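Local coordinates for protein DNA polymerase (PDB 2PYJ) that catalyses strand-displacing, protein-primed replication of phage DNA from deoxynucleoside triphosphates with high processivity and fidelity, and proofreads with a 3'-5' exonuclease, at residues Ser252-Gln257 with Phe432-Ala437; Leu262-Glu267 with Thr427-Phe432; Lys361-Lys366 with Leu384-Leu389. The protein carries 2 engineered substitutions. One frame throughout, in Å; residues are numbered along the deposited sequence.

Contact 1 of 3, residues Ser252-Gln257 with Phe432-Ala437; sequences SLYPAQ and FITAWA. With DGT (2'-deoxyguanosine-5'-triphosphate), chain T; EDO (1,2-ethanediol), chain B.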
loop_
_atom_site.group_PDB
_atom_site.type_symbol
_atom_site.label_atom_id
_atom_site.label_comp_id
_atom_site.label_asym_id
_atom_site.label_seq_id
_atom_site.Cartn_x
_atom_site.Cartn_y
_atom_site.Cartn_z
ATOM N N SER G 252 -4.754 -4.509 -13.804
ATOM C CA SER G 252 -5.619 -4.655 -12.612
ATOM C C SER G 252 -5.931 -6.111 -12.267
ATOM O O SER G 252 -7.095 -6.529 -12.353
ATOM C CB SER G 252 -6.934 -3.881 -12.800
ATOM O OG SER G 252 -6.717 -2.488 -12.844
ATOM N N LEU G 253 -4.913 -6.881 -11.849
ATOM C CA LEU G 253 -5.098 -8.331 -11.649
ATOM C C LEU G 253 -6.138 -8.708 -10.591
ATOM O O LEU G 253 -7.020 -9.503 -10.864
ATOM C CB LEU G 253 -3.778 -9.071 -11.347
ATOM C CG LEU G 253 -3.968 -10.605 -11.180
ATOM C CD1 LEU G 253 -4.465 -11.285 -12.473
ATOM C CD2 LEU G 253 -2.722 -11.316 -10.650
ATOM N N TYR G 254 -6.025 -8.162 -9.386
ATOM C CA TYR G 254 -6.950 -8.556 -8.325
ATOM C C TYR G 254 -8.397 -8.128 -8.651
ATOM O O TYR G 254 -9.308 -8.921 -8.476
ATOM C CB TYR G 254 -6.506 -8.025 -6.954
ATOM C CG TYR G 254 -5.288 -8.717 -6.333
ATOM C CD1 TYR G 254 -5.092 -8.684 -4.959
ATOM C CD2 TYR G 254 -4.331 -9.388 -7.123
ATOM C CE1 TYR G 254 -3.969 -9.287 -4.361
ATOM C CE2 TYR G 254 -3.210 -9.994 -6.537
ATOM C CZ TYR G 254 -3.035 -9.932 -5.150
ATOM O OH TYR G 254 -1.945 -10.538 -4.553
ATOM N N PRO G 255 -8.608 -6.860 -9.100
ATOM C CA PRO G 255 -9.938 -6.447 -9.584
ATOM C C PRO G 255 -10.495 -7.302 -10.749
ATOM O O PRO G 255 -11.692 -7.458 -10.857
ATOM C CB PRO G 255 -9.720 -4.998 -10.038
ATOM C CG PRO G 255 -8.543 -4.528 -9.262
ATOM C CD PRO G 255 -7.655 -5.729 -9.123
ATOM N N ALA G 256 -9.613 -7.832 -11.598
ATOM C CA ALA G 256 -10.014 -8.774 -12.665
ATOM C C ALA G 256 -10.532 -10.101 -12.088
ATOM O O ALA G 256 -11.474 -10.669 -12.613
ATOM C CB ALA G 256 -8.858 -9.033 -13.614
ATOM N N GLN G 257 -9.909 -10.580 -11.010
ATOM C CA GLN G 257 -10.397 -11.778 -10.308
ATOM C C GLN G 257 -11.758 -11.497 -9.667
ATOM O O GLN G 257 -12.685 -12.290 -9.781
ATOM C CB GLN G 257 -9.384 -12.257 -9.248
ATOM C CG GLN G 257 -7.996 -12.584 -9.804
ATOM C CD GLN G 257 -8.036 -13.364 -11.092
ATOM O OE1 GLN G 257 -8.348 -14.538 -11.099
ATOM N NE2 GLN G 257 -7.718 -12.708 -12.190
ATOM N N PHE G 432 -9.847 -15.640 -1.293
ATOM C CA PHE G 432 -10.068 -16.186 -2.630
ATOM C C PHE G 432 -9.667 -15.242 -3.756
ATOM O O PHE G 432 -9.341 -15.705 -4.855
ATOM C CB PHE G 432 -11.515 -16.680 -2.789
ATOM C CG PHE G 432 -11.767 -17.992 -2.102
ATOM C CD1 PHE G 432 -12.098 -18.034 -0.749
ATOM C CD2 PHE G 432 -11.647 -19.186 -2.796
ATOM C CE1 PHE G 432 -12.309 -19.228 -0.105
ATOM C CE2 PHE G 432 -11.866 -20.395 -2.163
ATOM C CZ PHE G 432 -12.201 -20.420 -0.816
ATOM N N ILE G 433 -9.663 -13.930 -3.488
ATOM C CA ILE G 433 -9.186 -12.961 -4.483
ATOM C C ILE G 433 -7.712 -13.245 -4.776
ATOM O O ILE G 433 -7.320 -13.348 -5.942
ATOM C CB ILE G 433 -9.423 -11.483 -4.060
ATOM C CG1 ILE G 433 -10.913 -11.124 -4.191
ATOM C CG2 ILE G 433 -8.570 -10.502 -4.940
ATOM C CD1 ILE G 433 -11.349 -9.964 -3.320
ATOM N N THR G 434 -6.918 -13.411 -3.713
ATOM C CA THR G 434 -5.472 -13.671 -3.853
ATOM C C THR G 434 -5.166 -15.061 -4.359
ATOM O O THR G 434 -4.205 -15.234 -5.084
ATOM C CB THR G 434 -4.676 -13.437 -2.549
ATOM O OG1 THR G 434 -5.095 -14.366 -1.542
ATOM C CG2 THR G 434 -4.844 -11.975 -2.042
ATOM N N ALA G 435 -5.962 -16.052 -3.948
ATOM C CA ALA G 435 -5.816 -17.434 -4.442
ATOM C C ALA G 435 -6.004 -17.530 -5.963
ATOM O O ALA G 435 -5.237 -18.218 -6.651
ATOM C CB ALA G 435 -6.783 -18.364 -3.728
ATOM N N TRP G 436 -7.028 -16.845 -6.471
ATOM C CA TRP G 436 -7.314 -16.804 -7.917
ATOM C C TRP G 436 -6.255 -16.001 -8.688
ATOM O O TRP G 436 -5.938 -16.320 -9.820
ATOM C CB TRP G 436 -8.705 -16.205 -8.184
ATOM C CG TRP G 436 -9.859 -17.192 -8.093
ATOM C CD1 TRP G 436 -10.924 -17.123 -7.250
ATOM C CD2 TRP G 436 -10.051 -18.383 -8.887
ATOM N NE1 TRP G 436 -11.775 -18.197 -7.464
ATOM C CE2 TRP G 436 -11.259 -18.980 -8.460
ATOM C CE3 TRP G 436 -9.316 -19.001 -9.915
ATOM C CZ2 TRP G 436 -11.756 -20.165 -9.026
ATOM C CZ3 TRP G 436 -9.803 -20.172 -10.470
ATOM C CH2 TRP G 436 -11.014 -20.745 -10.025
ATOM N N ALA G 437 -5.742 -14.945 -8.062
ATOM C CA ALA G 437 -4.650 -14.152 -8.629
ATOM C C ALA G 437 -3.385 -15.014 -8.762
ATOM O O ALA G 437 -2.718 -15.006 -9.812
ATOM C CB ALA G 437 -4.375 -12.943 -7.752
HETATM P PG DGT T . -1.850 -2.187 -13.448
HETATM O O1G DGT T . -1.280 -0.875 -12.970
HETATM O O2G DGT T . -2.746 -1.999 -14.640
HETATM O O3G DGT T . -0.919 -3.426 -13.536
HETATM O O3B DGT T . -2.858 -2.543 -12.226
HETATM P PB DGT T . -2.624 -3.686 -11.099
HETATM O O1B DGT T . -3.795 -3.592 -10.154
HETATM O O2B DGT T . -2.168 -4.992 -11.759
HETATM O O3A DGT T . -1.367 -3.115 -10.242
HETATM P PA DGT T . 0.043 -3.877 -10.078
HETATM O O1A DGT T . 0.996 -2.791 -9.550
HETATM O O2A DGT T . 0.390 -4.730 -11.337
HETATM O "O5'" DGT T . -0.234 -4.784 -8.801
HETATM C "C5'" DGT T . -0.713 -6.108 -8.915
HETATM C "C4'" DGT T . -1.662 -6.400 -7.782
HETATM O "O4'" DGT T . -1.025 -6.263 -6.483
HETATM C "C3'" DGT T . -2.901 -5.509 -7.730
HETATM O "O3'" DGT T . -3.939 -5.876 -8.658
HETATM C "C2'" DGT T . -3.332 -5.737 -6.306
HETATM C "C1'" DGT T . -1.994 -5.800 -5.558
HETATM N N9 DGT T . -1.722 -4.404 -5.184
HETATM C C8 DGT T . -0.930 -3.497 -5.816
HETATM N N7 DGT T . -1.000 -2.303 -5.166
HETATM C C5 DGT T . -1.838 -2.456 -4.130
HETATM C C6 DGT T . -2.359 -1.607 -3.044
HETATM O O6 DGT T . -2.022 -0.414 -2.924
HETATM N N1 DGT T . -3.226 -2.141 -2.184
HETATM C C2 DGT T . -3.638 -3.420 -2.260
HETATM N N2 DGT T . -4.508 -3.861 -1.333
HETATM N N3 DGT T . -3.194 -4.271 -3.240
HETATM C C4 DGT T . -2.317 -3.828 -4.169
HETATM C C1 EDO B . -6.651 -12.258 -15.608
HETATM O O1 EDO B . -5.547 -12.438 -16.514
HETATM C C2 EDO B . -7.631 -13.425 -15.743
HETATM O O2 EDO B . -8.668 -13.335 -14.757
HETATM O O HOH W 1 -1.912 -13.174 -5.532
#

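Contact 2 of 3, residues Leu262-Glu267 with Thr427-Phe432; sequences LLPYGE and TPMGVF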
loop_
_atom_site.group_PDB
_atom_site.type_symbol
_atom_site.label_atom_id
_atom_site.label_comp_id
_atom_site.label_asym_id
_atom_site.label_seq_id
_atom_site.Cartn_x
_atom_site.Cartn_y
_atom_site.Cartn_z
ATOM N N LEU G 262 -15.177 -17.126 -9.419
ATOM C CA LEU G 262 -16.135 -17.640 -8.420
ATOM C C LEU G 262 -15.648 -17.269 -7.023
ATOM O O LEU G 262 -14.580 -17.702 -6.593
ATOM C CB LEU G 262 -16.295 -19.160 -8.542
ATOM C CG LEU G 262 -17.382 -19.840 -7.693
ATOM C CD1 LEU G 262 -18.790 -19.382 -8.121
ATOM C CD2 LEU G 262 -17.265 -21.370 -7.770
ATOM N N LEU G 263 -16.420 -16.448 -6.329
ATOM C CA LEU G 263 -15.981 -15.894 -5.040
ATOM C C LEU G 263 -17.027 -16.098 -3.939
ATOM O O LEU G 263 -18.233 -16.131 -4.217
ATOM C CB LEU G 263 -15.627 -14.412 -5.183
ATOM C CG LEU G 263 -14.426 -14.072 -6.067
ATOM C CD1 LEU G 263 -14.369 -12.583 -6.294
ATOM C CD2 LEU G 263 -13.109 -14.574 -5.467
ATOM N N PRO G 264 -16.565 -16.223 -2.677
ATOM C CA PRO G 264 -17.463 -16.547 -1.580
ATOM C C PRO G 264 -18.326 -15.386 -1.088
ATOM O O PRO G 264 -17.958 -14.204 -1.233
ATOM C CB PRO G 264 -16.501 -16.980 -0.475
ATOM C CG PRO G 264 -15.288 -16.157 -0.725
ATOM C CD PRO G 264 -15.166 -16.105 -2.214
ATOM N N TYR G 265 -19.464 -15.743 -0.506
ATOM C CA TYR G 265 -20.306 -14.792 0.208
ATOM C C TYR G 265 -21.059 -15.531 1.326
ATOM O O TYR G 265 -21.028 -16.768 1.400
ATOM C CB TYR G 265 -21.271 -14.090 -0.758
ATOM C CG TYR G 265 -22.380 -14.976 -1.301
ATOM C CD1 TYR G 265 -23.603 -15.078 -0.636
ATOM C CD2 TYR G 265 -22.208 -15.706 -2.475
ATOM C CE1 TYR G 265 -24.621 -15.885 -1.120
ATOM C CE2 TYR G 265 -23.229 -16.520 -2.970
ATOM C CZ TYR G 265 -24.433 -16.599 -2.285
ATOM O OH TYR G 265 -25.444 -17.400 -2.751
ATOM N N GLY G 266 -21.710 -14.769 2.203
ATOM C CA GLY G 266 -22.549 -15.351 3.262
ATOM C C GLY G 266 -21.777 -16.065 4.370
ATOM O O GLY G 266 -20.547 -15.989 4.456
ATOM N N GLU G 267 -22.525 -16.762 5.216
ATOM C CA GLU G 267 -21.983 -17.461 6.379
ATOM C C GLU G 267 -21.423 -18.846 5.972
ATOM O O GLU G 267 -22.100 -19.607 5.270
ATOM C CB GLU G 267 -23.086 -17.623 7.435
ATOM C CG GLU G 267 -22.601 -18.014 8.827
ATOM C CD GLU G 267 -21.942 -16.864 9.581
ATOM O OE1 GLU G 267 -22.481 -15.726 9.545
ATOM O OE2 GLU G 267 -20.894 -17.103 10.226
ATOM N N THR G 427 -13.337 -11.436 5.288
ATOM C CA THR G 427 -12.018 -11.981 5.006
ATOM C C THR G 427 -11.995 -13.128 3.963
ATOM O O THR G 427 -11.039 -13.217 3.198
ATOM C CB THR G 427 -11.294 -12.344 6.327
ATOM O OG1 THR G 427 -11.388 -11.228 7.222
ATOM C CG2 THR G 427 -9.803 -12.661 6.091
ATOM N N PRO G 428 -13.057 -13.982 3.898
ATOM C CA PRO G 428 -13.047 -15.002 2.813
ATOM C C PRO G 428 -12.862 -14.430 1.409
ATOM O O PRO G 428 -12.252 -15.075 0.575
ATOM C CB PRO G 428 -14.419 -15.665 2.936
ATOM C CG PRO G 428 -14.807 -15.465 4.364
ATOM C CD PRO G 428 -14.258 -14.112 4.742
ATOM N N MET G 429 -13.398 -13.235 1.154
ATOM C CA MET G 429 -13.199 -12.573 -0.131
ATOM C C MET G 429 -11.709 -12.302 -0.379
ATOM O O MET G 429 -11.217 -12.503 -1.480
ATOM C CB MET G 429 -14.000 -11.266 -0.214
ATOM C CG MET G 429 -15.338 -11.399 -0.886
ATOM S SD MET G 429 -15.148 -11.716 -2.653
ATOM C CE MET G 429 -16.875 -11.852 -3.148
ATOM N N GLY G 430 -11.002 -11.864 0.662
ATOM C CA GLY G 430 -9.562 -11.634 0.579
ATOM C C GLY G 430 -8.797 -12.909 0.271
ATOM O O GLY G 430 -7.920 -12.909 -0.586
ATOM N N VAL G 431 -9.150 -13.989 0.975
ATOM C CA VAL G 431 -8.563 -15.315 0.760
ATOM C C VAL G 431 -8.656 -15.751 -0.710
ATOM O O VAL G 431 -7.666 -16.192 -1.303
ATOM C CB VAL G 431 -9.235 -16.393 1.672
ATOM C CG1 VAL G 431 -8.798 -17.802 1.284
ATOM C CG2 VAL G 431 -8.938 -16.124 3.178
ATOM N N PHE G 432 -9.847 -15.640 -1.293
ATOM C CA PHE G 432 -10.068 -16.186 -2.630
ATOM C C PHE G 432 -9.667 -15.242 -3.756
ATOM O O PHE G 432 -9.341 -15.705 -4.855
ATOM C CB PHE G 432 -11.515 -16.680 -2.789
ATOM C CG PHE G 432 -11.767 -17.992 -2.102
ATOM C CD1 PHE G 432 -12.098 -18.034 -0.749
ATOM C CD2 PHE G 432 -11.647 -19.186 -2.796
ATOM C CE1 PHE G 432 -12.309 -19.228 -0.105
ATOM C CE2 PHE G 432 -11.866 -20.395 -2.163
ATOM C CZ PHE G 432 -12.201 -20.420 -0.816
#

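Contact 3 of 3, residues Lys361-Lys366 with Leu384-Leu389; sequences KDFIDK and LMLNSL. With DGT (2'-deoxyguanosine-5'-triphosphate), chain T; EDO (1,2-ethanediol), chain C; nucleotides of chain D.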
loop_
_atom_site.group_PDB
_atom_site.type_symbol
_atom_site.label_atom_id
_atom_site.label_comp_id
_atom_site.label_asym_id
_atom_site.label_seq_id
_atom_site.Cartn_x
_atom_site.Cartn_y
_atom_site.Cartn_z
ATOM N N LYS G 361 -19.392 -5.825 -10.031
ATOM C CA LYS G 361 -19.443 -5.387 -11.448
ATOM C C LYS G 361 -19.446 -3.874 -11.652
ATOM O O LYS G 361 -18.523 -3.325 -12.265
ATOM C CB LYS G 361 -20.659 -5.989 -12.169
ATOM C CG LYS G 361 -20.645 -5.749 -13.679
ATOM C CD LYS G 361 -21.997 -6.008 -14.302
ATOM C CE LYS G 361 -21.886 -6.179 -15.812
ATOM N NZ LYS G 361 -21.223 -5.030 -16.491
ATOM N N ASP G 362 -20.491 -3.215 -11.155
ATOM C CA ASP G 362 -20.696 -1.774 -11.381
ATOM C C ASP G 362 -19.572 -0.928 -10.817
ATOM O O ASP G 362 -19.187 0.070 -11.416
ATOM C CB ASP G 362 -22.008 -1.310 -10.756
ATOM C CG ASP G 362 -23.215 -1.780 -11.517
ATOM O OD1 ASP G 362 -23.062 -2.299 -12.642
ATOM O OD2 ASP G 362 -24.326 -1.619 -10.987
ATOM N N PHE G 363 -19.081 -1.315 -9.648
ATOM C CA PHE G 363 -17.977 -0.604 -9.014
ATOM C C PHE G 363 -16.726 -0.719 -9.878
ATOM O O PHE G 363 -16.022 0.282 -10.099
ATOM C CB PHE G 363 -17.706 -1.154 -7.616
ATOM C CG PHE G 363 -16.540 -0.495 -6.916
ATOM C CD1 PHE G 363 -16.734 0.629 -6.116
ATOM C CD2 PHE G 363 -15.245 -0.995 -7.065
ATOM C CE1 PHE G 363 -15.636 1.253 -5.458
ATOM C CE2 PHE G 363 -14.149 -0.381 -6.416
ATOM C CZ PHE G 363 -14.358 0.744 -5.613
ATOM N N ILE G 364 -16.449 -1.934 -10.361
ATOM C CA ILE G 364 -15.255 -2.171 -11.165
ATOM C C ILE G 364 -15.365 -1.510 -12.538
ATOM O O ILE G 364 -14.398 -0.906 -12.995
ATOM C CB ILE G 364 -14.871 -3.671 -11.255
ATOM C CG1 ILE G 364 -14.418 -4.178 -9.875
ATOM C CG2 ILE G 364 -13.717 -3.881 -12.247
ATOM C CD1 ILE G 364 -14.233 -5.701 -9.787
ATOM N N ASP G 365 -16.545 -1.601 -13.168
ATOM C CA ASP G 365 -16.833 -0.873 -14.417
ATOM C C ASP G 365 -16.563 0.644 -14.298
ATOM O O ASP G 365 -15.960 1.247 -15.194
ATOM C CB ASP G 365 -18.284 -1.097 -14.851
ATOM C CG ASP G 365 -18.516 -2.478 -15.470
ATOM O OD1 ASP G 365 -17.525 -3.157 -15.832
ATOM O OD2 ASP G 365 -19.696 -2.878 -15.598
ATOM N N LYS G 366 -17.003 1.244 -13.191
ATOM C CA LYS G 366 -16.824 2.686 -12.967
ATOM C C LYS G 366 -15.343 3.082 -12.921
ATOM O O LYS G 366 -14.885 3.927 -13.706
ATOM C CB LYS G 366 -17.518 3.121 -11.668
ATOM C CG LYS G 366 -17.211 4.562 -11.250
ATOM C CD LYS G 366 -17.739 4.873 -9.875
ATOM C CE LYS G 366 -17.547 6.338 -9.544
ATOM N NZ LYS G 366 -17.890 6.629 -8.128
ATOM N N LEU G 384 -6.062 2.689 -7.258
ATOM C CA LEU G 384 -6.119 2.559 -5.816
ATOM C C LEU G 384 -7.550 2.288 -5.307
ATOM O O LEU G 384 -7.728 1.525 -4.367
ATOM C CB LEU G 384 -5.522 3.807 -5.133
ATOM C CG LEU G 384 -5.467 3.876 -3.599
ATOM C CD1 LEU G 384 -4.752 2.684 -2.993
ATOM C CD2 LEU G 384 -4.812 5.190 -3.150
ATOM N N MET G 385 -8.558 2.922 -5.910
ATOM C CA MET G 385 -9.934 2.643 -5.521
ATOM C C MET G 385 -10.215 1.140 -5.710
ATOM O O MET G 385 -10.750 0.490 -4.831
ATOM C CB MET G 385 -10.938 3.500 -6.318
ATOM C CG MET G 385 -10.772 5.011 -6.130
ATOM S SD MET G 385 -10.818 5.552 -4.405
ATOM C CE MET G 385 -12.591 5.533 -4.122
ATOM N N LEU G 386 -9.817 0.608 -6.859
ATOM C CA LEU G 386 -10.003 -0.822 -7.190
ATOM C C LEU G 386 -9.259 -1.755 -6.226
ATOM O O LEU G 386 -9.836 -2.713 -5.696
ATOM C CB LEU G 386 -9.554 -1.087 -8.645
ATOM C CG LEU G 386 -10.400 -0.414 -9.725
ATOM C CD1 LEU G 386 -9.629 -0.268 -11.023
ATOM C CD2 LEU G 386 -11.713 -1.202 -9.942
ATOM N N ASN G 387 -7.990 -1.454 -5.972
ATOM C CA ASN G 387 -7.153 -2.307 -5.123
ATOM C C ASN G 387 -7.455 -2.205 -3.621
ATOM O O ASN G 387 -7.341 -3.198 -2.898
ATOM C CB ASN G 387 -5.674 -2.032 -5.398
ATOM C CG ASN G 387 -5.241 -2.501 -6.778
ATOM O OD1 ASN G 387 -5.857 -3.391 -7.357
ATOM N ND2 ASN G 387 -4.178 -1.899 -7.311
ATOM N N SER G 388 -7.839 -1.012 -3.158
ATOM C CA SER G 388 -8.133 -0.801 -1.731
ATOM C C SER G 388 -9.466 -1.403 -1.320
ATOM O O SER G 388 -9.679 -1.681 -0.156
ATOM C CB SER G 388 -8.061 0.688 -1.349
ATOM O OG SER G 388 -9.093 1.447 -1.944
ATOM N N LEU G 389 -10.367 -1.615 -2.281
ATOM C CA LEU G 389 -11.619 -2.335 -1.992
ATOM C C LEU G 389 -11.285 -3.769 -1.594
ATOM O O LEU G 389 -11.771 -4.266 -0.583
ATOM C CB LEU G 389 -12.591 -2.308 -3.177
ATOM C CG LEU G 389 -13.984 -2.883 -2.830
ATOM C CD1 LEU G 389 -14.659 -2.088 -1.707
ATOM C CD2 LEU G 389 -14.900 -2.970 -4.055
HETATM P PG DGT T . -1.850 -2.187 -13.448
HETATM O O1G DGT T . -1.280 -0.875 -12.970
HETATM O O2G DGT T . -2.746 -1.999 -14.640
HETATM O O3G DGT T . -0.919 -3.426 -13.536
HETATM O O3B DGT T . -2.858 -2.543 -12.226
HETATM P PB DGT T . -2.624 -3.686 -11.099
HETATM O O1B DGT T . -3.795 -3.592 -10.154
HETATM O O2B DGT T . -2.168 -4.992 -11.759
HETATM O O3A DGT T . -1.367 -3.115 -10.242
HETATM P PA DGT T . 0.043 -3.877 -10.078
HETATM O O1A DGT T . 0.996 -2.791 -9.550
HETATM O O2A DGT T . 0.390 -4.730 -11.337
HETATM O "O5'" DGT T . -0.234 -4.784 -8.801
HETATM C "C5'" DGT T . -0.713 -6.108 -8.915
HETATM C "C4'" DGT T . -1.662 -6.400 -7.782
HETATM O "O4'" DGT T . -1.025 -6.263 -6.483
HETATM C "C3'" DGT T . -2.901 -5.509 -7.730
HETATM O "O3'" DGT T . -3.939 -5.876 -8.658
HETATM C "C2'" DGT T . -3.332 -5.737 -6.306
HETATM C "C1'" DGT T . -1.994 -5.800 -5.558
HETATM N N9 DGT T . -1.722 -4.404 -5.184
HETATM C C8 DGT T . -0.930 -3.497 -5.816
HETATM N N7 DGT T . -1.000 -2.303 -5.166
HETATM C C5 DGT T . -1.838 -2.456 -4.130
HETATM C C6 DGT T . -2.359 -1.607 -3.044
HETATM O O6 DGT T . -2.022 -0.414 -2.924
HETATM N N1 DGT T . -3.226 -2.141 -2.184
HETATM C C2 DGT T . -3.638 -3.420 -2.260
HETATM N N2 DGT T . -4.508 -3.861 -1.333
HETATM N N3 DGT T . -3.194 -4.271 -3.240
HETATM C C4 DGT T . -2.317 -3.828 -4.169
HETATM C C1 EDO C . -17.021 10.405 -9.943
HETATM O O1 EDO C . -17.049 9.828 -11.260
HETATM C C2 EDO C . -15.898 9.775 -9.115
HETATM O O2 EDO C . -16.315 9.568 -7.753
ATOM P P DC D 4 -7.787 3.162 5.751
ATOM O OP1 DC D 4 -6.658 3.596 4.898
ATOM O OP2 DC D 4 -9.124 3.720 5.547
ATOM O "O5'" DC D 4 -7.972 1.584 5.776
ATOM C "C5'" DC D 4 -6.901 0.705 5.784
ATOM C "C4'" DC D 4 -7.270 -0.433 4.866
ATOM O "O4'" DC D 4 -7.461 0.088 3.516
ATOM C "C3'" DC D 4 -6.215 -1.500 4.775
ATOM O "O3'" DC D 4 -6.428 -2.465 5.813
ATOM C "C2'" DC D 4 -6.478 -2.054 3.389
ATOM C "C1'" DC D 4 -6.934 -0.832 2.583
ATOM N N1 DC D 4 -5.807 -0.237 1.770
ATOM C C2 DC D 4 -5.288 -0.996 0.705
ATOM O O2 DC D 4 -5.754 -2.106 0.445
ATOM N N3 DC D 4 -4.280 -0.492 -0.028
ATOM C C4 DC D 4 -3.768 0.698 0.245
ATOM N N4 DC D 4 -2.766 1.106 -0.528
ATOM C C5 DC D 4 -4.270 1.503 1.319
ATOM C C6 DC D 4 -5.274 0.998 2.051
#

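Contact 1 of 3, residues Ser252-Gln257 with Phe432-Ala437
Tyr254 and Ala437 meet beside the nucleotide pocket of a family-B polymerase, where the SLYP sequence opens helix 253-260 and residues 253-257 cross residues 432-437 of helix 427-447 at 108°. The tyrosine ring is held between this second helix and the sugar of the bound 2'-deoxyguanosine-5'-triphosphate. Its CG lies anti to the carbonyl carbon (chi1 -73°), which stands the ring with C2' of the nucleotide over one face, off centre toward the rim and 3.6 Å from Tyr254 CG. Contact this close at C2' is consistent with the steric gate that selects deoxyribose in this family, and Tyr254 is thought to act in nucleotide selection. Three aliphatic carbons from the other helix meet the residue: Ala437 CB comes within 3.4 Å of Tyr254 CE2, Thr434 CG2 lies 3.7 Å from Tyr254 CE1, and Ile433 CG2 rests near Tyr254 CB. A water 2.8 Å from Tyr254 OH donates to Thr434 O, tethering the phenol to the backbone. On the sugar side, Tyr254 N points almost straight (173°) at the nucleotide O3', 3.2 Å away. Further along, the bent chain of Gln257 lays CG 3.7 Å from Ala437 N. Its OE1 accepts from Arg261, while Gln257 NE2 donates to O2 of an ethanediol molecule at 2.8 Å.

Contact 2 of 3, residues Leu262-Glu267 with Thr427-Phe432
Pro428 O takes a hydrogen bond from Phe432 N one helical turn on, at 3.1 Å, and Pro264 CG packs 3.5 Å from the same Pro428 O across the contact; the Phe432 ring has this oxygen at its edge, in plane. Pro264 wedges its ring between the two helix residues, with CG close to Pro428 CB and 3.7 Å from Phe432 CD1, while its CD leans on Phe432 CB. A chi1 of -76° keeps the Phe432 ring on the side of its own backbone N and lays CB, CG and CD1 against the proline. The backbones lie nearly antiparallel, at 171°: strand 263-265, an edge piece of the antiparallel sheet built with strand 340-356, runs back along the first turns of helix 427-447. That sheet is consistent with the TPR1 insertion of protein-primed polymerases. Leu263 divides its branches between two partners. The Leu263 and Phe432 side chains slide past each other in opposite directions, with Leu263 CD2 3.8 Å from Phe432 CB, and Leu263 CD1 lies beside Met429 SD. The methionine chain crosses Leu263 at about a right angle; a chi1 of -96°, away from the usual staggered value, and a bend at chi2 bring its methyl group round to the strand. Met429 CE therefore sits 3.5 Å from Leu263 CB, and Pro264 O is only 3.2 Å from Met429 CE.

Contact 3 of 3, residues Lys361-Lys366 with Leu384-Leu389
The fingers of this family-B polymerase are two long helices, and here they clasp each other through Phe363 and Leu389, Ile364 and Leu386. The second helix carries the Kx3NSxYG motif of the family; the two segments run at 149°. Phe363 extends toward it with CG anti to the backbone N (chi1 178°), and Leu389 comes from the opposite direction to set CD2 over one ring face, a CH-pi contact 3.8 Å from the Phe363 centroid and 24° off the normal. The rim of the same ring meets backbone: Met385 O lies in the ring plane, 3.7 Å from Phe363 CZ, and also accepts from Ser194 OG. Next to this, Leu386 crosses Ile364 at about a right angle, CD2 lying 4.0 Å from Ile364 CG1 and close to both branches of the isoleucine. While these side chains fill the helix interface, other residues of segment 384-389 serve the substrates. Asn387 makes a weak bond from ND2 to the nucleotide O1B, 3.3 Å, and OD1 weakly accepts from the sugar O3'. Leu384 CD1 packs 3.5 Å from N4 of the template cytosine DC4 of chain D, which pairs with the incoming guanine. Ser388 folds its hydroxyl back so that OG reaches Leu384 O at 2.8 Å; Ser388 N grips that oxygen from the opposite face of the carbonyl. On the flank facing Tyr259, Lys361 NZ forms a salt bridge with the syn lone pair of Asp365 OD2, 2.8 Å away, and Asp365 OD1 bonds Tyr259 OH. Around the pair, helix 190-202 places Ser194 against Phe363 and Leu389, while helix 253-260 packs Pro255 on Leu386 and Tyr259 on Ile364.

In the fold
Going from the N terminus, past the exonuclease region, the chain lays down helix 253-260, then strand 263-265, and after a long excursion the two fingers helices. Contact 3 closes first, joining helices 361-373 and 376-393 across only 17 residues. Helix 427-447 then returns: its start meets strand 263-265 in contact 2, and its next turn meets helix 253-260 in contact 1. The three are nested, 3 within 2 within 1. Contacts 1 and 2 share Phe432 and are joined by the probable bond from Trp436 NE1 to Leu262 O. Pro255 O lies against Ile364 CD1, linking contact 1 to contact 3, and both touch the bound nucleotide; contacts 2 and 3 do not meet.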